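Local atomic coordinates of telomerase reverse transcriptase (PDB entry 6ZD1), a protein that probably extends chromosome ends as a reverse transcriptase, adding telomeric repeats copied from a template within the telomerase RNA. Residues K583-N588 with E625-S630. Residues are numbered along the deposited sequence; the frame is centred on the assembly and turned at random.
Sequences KALFSN and EAIQTS
Leu585 and Phe586 meet Ile627 and Ser630 where two near-antiparallel helices of the C-terminal helical region of telomerase, the part usually likened to a polymerase thumb, pack side by side. The segment axes come no closer than 11.2 Å and their directions differ by 157°, a wide spacing bridged by side chains alone. It is a compact example of how a few long side chains can span widely spaced helices in a helical bundle.

The side chain of Leu585 sets out toward the facing helix. With CG anti to the backbone N (chi1 175°), its two methyls part toward different residues there: CD2 lies against CG1 of Ile627 at 4.2 Å, while CD1 turns to Ser630. Phe586 starts out along the flank, yet its ring swings inward, and CE1 comes to 4.3 Å from CD1 of Ile627. That methyl approaches the ring obliquely. Ile627 is thus touched at two points along one branch, CG1 by the leucine and CD1 by the phenylalanine. The Phe586 ring also stacks with Phe648, and Phe645 packs on Ile627; helix 642-664 thereby joins the same buried cluster, with Leu589 one turn beyond Leu585 extending it over Ala626 and Ile627.

No hydrogen bond crosses between the two segments. The polar group at the interface is instead satisfied within its own segment, by the carbonyl of Ala626: Ser630, with chi1 at 60°, which turns OG back toward the preceding turn, donates from OG to Ala626 O over 3.1 Å. The same OG rests 4.0 Å from Leu585 CD1.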
ATOM      1  N   LYS A 583     -21.073 -12.460  14.892  1.00 69.48           N
ATOM      2  CA  LYS A 583     -20.225 -11.441  15.497  1.00 69.66           C
ATOM      3  C   LYS A 583     -18.775 -11.901  15.552  1.00 64.81           C
ATOM      4  O   LYS A 583     -17.862 -11.145  15.198  1.00 59.16           O
ATOM      5  CB  LYS A 583     -20.724 -11.088  16.897  1.00 68.10           C
ATOM      6  CG  LYS A 583     -20.117  -9.805  17.444  1.00 71.32           C
ATOM      7  CD  LYS A 583     -20.469  -9.583  18.903  1.00 86.21           C
ATOM      8  CE  LYS A 583     -19.762 -10.578  19.805  1.00 84.95           C
ATOM      9  NZ  LYS A 583     -20.027 -10.282  21.239  1.00106.77           N
ATOM     10  N   ALA A 584     -18.545 -13.149  15.969  1.00 68.83           N
ATOM     11  CA  ALA A 584     -17.185 -13.674  16.010  1.00 60.59           C
ATOM     12  C   ALA A 584     -16.597 -13.819  14.616  1.00 64.69           C
ATOM     13  O   ALA A 584     -15.383 -13.672  14.438  1.00 73.30           O
ATOM     14  CB  ALA A 584     -17.162 -15.022  16.731  1.00 67.18           C
ATOM     15  N   LEU A 585     -17.442 -14.074  13.614  1.00 66.87           N
ATOM     16  CA  LEU A 585     -16.955 -14.195  12.245  1.00 65.86           C
ATOM     17  C   LEU A 585     -16.552 -12.837  11.685  1.00 64.00           C
ATOM     18  O   LEU A 585     -15.543 -12.724  10.978  1.00 65.25           O
ATOM     19  CB  LEU A 585     -18.024 -14.835  11.360  1.00 57.17           C
ATOM     20  CG  LEU A 585     -17.660 -14.896   9.874  1.00 51.85           C
ATOM     21  CD1 LEU A 585     -16.682 -16.033   9.613  1.00 61.93           C
ATOM     22  CD2 LEU A 585     -18.890 -15.020   8.995  1.00 68.02           C
ATOM     23  N   PHE A 586     -17.335 -11.798  11.980  1.00 59.82           N
ATOM     24  CA  PHE A 586     -17.041 -10.486  11.417  1.00 63.78           C
ATOM     25  C   PHE A 586     -15.817  -9.856  12.070  1.00 60.12           C
ATOM     26  O   PHE A 586     -15.034  -9.184  11.390  1.00 62.16           O
ATOM     27  CB  PHE A 586     -18.265  -9.579  11.561  1.00 66.55           C
ATOM     28  CG  PHE A 586     -19.461 -10.039  10.764  1.00 68.85           C
ATOM     29  CD1 PHE A 586     -19.296 -10.791   9.609  1.00 58.04           C
ATOM     30  CD2 PHE A 586     -20.751  -9.716  11.168  1.00 65.47           C
ATOM     31  CE1 PHE A 586     -20.392 -11.216   8.874  1.00 64.55           C
ATOM     32  CE2 PHE A 586     -21.851 -10.133  10.436  1.00 65.04           C
ATOM     33  CZ  PHE A 586     -21.670 -10.886   9.288  1.00 63.69           C
ATOM     34  N   SER A 587     -15.610 -10.093  13.368  1.00 57.06           N
ATOM     35  CA  SER A 587     -14.420  -9.571  14.033  1.00 70.41           C
ATOM     36  C   SER A 587     -13.159 -10.235  13.500  1.00 53.96           C
ATOM     37  O   SER A 587     -12.139  -9.569  13.290  1.00 67.91           O
ATOM     38  CB  SER A 587     -14.523  -9.768  15.545  1.00 56.61           C
ATOM     39  OG  SER A 587     -15.481  -8.890  16.109  1.00 70.66           O
ATOM     40  N   ASN A 588     -13.208 -11.549  13.296  1.00 53.22           N
ATOM     41  CA  ASN A 588     -12.061 -12.250  12.736  1.00 61.91           C
ATOM     42  C   ASN A 588     -11.795 -11.811  11.300  1.00 63.21           C
ATOM     43  O   ASN A 588     -10.641 -11.574  10.922  1.00 63.07           O
ATOM     44  CB  ASN A 588     -12.294 -13.758  12.815  1.00 63.43           C
ATOM     45  CG  ASN A 588     -11.144 -14.556  12.257  1.00 70.83           C
ATOM     46  OD1 ASN A 588     -11.108 -14.861  11.066  1.00 83.00           O
ATOM     47  ND2 ASN A 588     -10.192 -14.903  13.115  1.00 79.08           N
ATOM     48  N   GLU A 625     -15.805 -14.743   0.427  1.00 60.69           N
ATOM     49  CA  GLU A 625     -15.791 -16.193   0.265  1.00 60.45           C
ATOM     50  C   GLU A 625     -15.850 -16.895   1.614  1.00 61.48           C
ATOM     51  O   GLU A 625     -16.442 -17.974   1.727  1.00 67.24           O
ATOM     52  CB  GLU A 625     -14.546 -16.631  -0.512  1.00 68.80           C
ATOM     53  CG  GLU A 625     -14.654 -16.472  -2.026  1.00 68.97           C
ATOM     54  CD  GLU A 625     -13.300 -16.509  -2.720  1.00 89.83           C
ATOM     55  OE1 GLU A 625     -12.346 -17.087  -2.152  1.00 91.40           O
ATOM     56  OE2 GLU A 625     -13.189 -15.950  -3.833  1.00 96.03           O
ATOM     57  N   ALA A 626     -15.274 -16.287   2.655  1.00 57.56           N
ATOM     58  CA  ALA A 626     -15.388 -16.875   3.985  1.00 60.24           C
ATOM     59  C   ALA A 626     -16.821 -16.794   4.492  1.00 59.00           C
ATOM     60  O   ALA A 626     -17.320 -17.741   5.110  1.00 66.09           O
ATOM     61  CB  ALA A 626     -14.434 -16.176   4.952  1.00 55.51           C
ATOM     62  N   ILE A 627     -17.510 -15.686   4.207  1.00 60.45           N
ATOM     63  CA  ILE A 627     -18.901 -15.540   4.633  1.00 59.56           C
ATOM     64  C   ILE A 627     -19.775 -16.574   3.933  1.00 70.61           C
ATOM     65  O   ILE A 627     -20.598 -17.250   4.564  1.00 68.60           O
ATOM     66  CB  ILE A 627     -19.398 -14.108   4.366  1.00 51.80           C
ATOM     67  CG1 ILE A 627     -18.629 -13.100   5.218  1.00 56.82           C
ATOM     68  CG2 ILE A 627     -20.888 -13.997   4.632  1.00 58.20           C
ATOM     69  CD1 ILE A 627     -18.954 -11.657   4.881  1.00 67.79           C
ATOM     70  N   GLN A 628     -19.597 -16.719   2.618  1.00 61.88           N
ATOM     71  CA  GLN A 628     -20.413 -17.663   1.860  1.00 70.19           C
ATOM     72  C   GLN A 628     -20.155 -19.096   2.308  1.00 68.35           C
ATOM     73  O   GLN A 628     -21.089 -19.902   2.394  1.00 70.09           O
ATOM     74  CB  GLN A 628     -20.140 -17.511   0.362  1.00 63.10           C
ATOM     75  CG  GLN A 628     -20.954 -18.451  -0.521  1.00 71.94           C
ATOM     76  CD  GLN A 628     -20.614 -18.321  -1.998  1.00 76.93           C
ATOM     77  OE1 GLN A 628     -19.729 -17.552  -2.382  1.00 73.41           O
ATOM     78  NE2 GLN A 628     -21.318 -19.075  -2.835  1.00 69.45           N
ATOM     79  N   THR A 629     -18.897 -19.430   2.607  1.00 64.32           N
ATOM     80  CA  THR A 629     -18.559 -20.814   2.930  1.00 69.43           C
ATOM     81  C   THR A 629     -19.242 -21.275   4.215  1.00 66.75           C
ATOM     82  O   THR A 629     -19.733 -22.408   4.293  1.00 69.66           O
ATOM     83  CB  THR A 629     -17.041 -20.976   3.047  1.00 75.55           C
ATOM     84  OG1 THR A 629     -16.428 -20.698   1.782  1.00 87.00           O
ATOM     85  CG2 THR A 629     -16.679 -22.391   3.474  1.00 72.10           C
ATOM     86  N   SER A 630     -19.311 -20.405   5.223  1.00 69.88           N
ATOM     87  CA  SER A 630     -19.779 -20.803   6.544  1.00 66.11           C
ATOM     88  C   SER A 630     -21.135 -20.211   6.907  1.00 66.90           C
ATOM     89  O   SER A 630     -21.571 -20.358   8.055  1.00 76.54           O
ATOM     90  CB  SER A 630     -18.748 -20.413   7.605  1.00 74.15           C
ATOM     91  OG  SER A 630     -18.533 -19.013   7.606  1.00 71.79           O
TER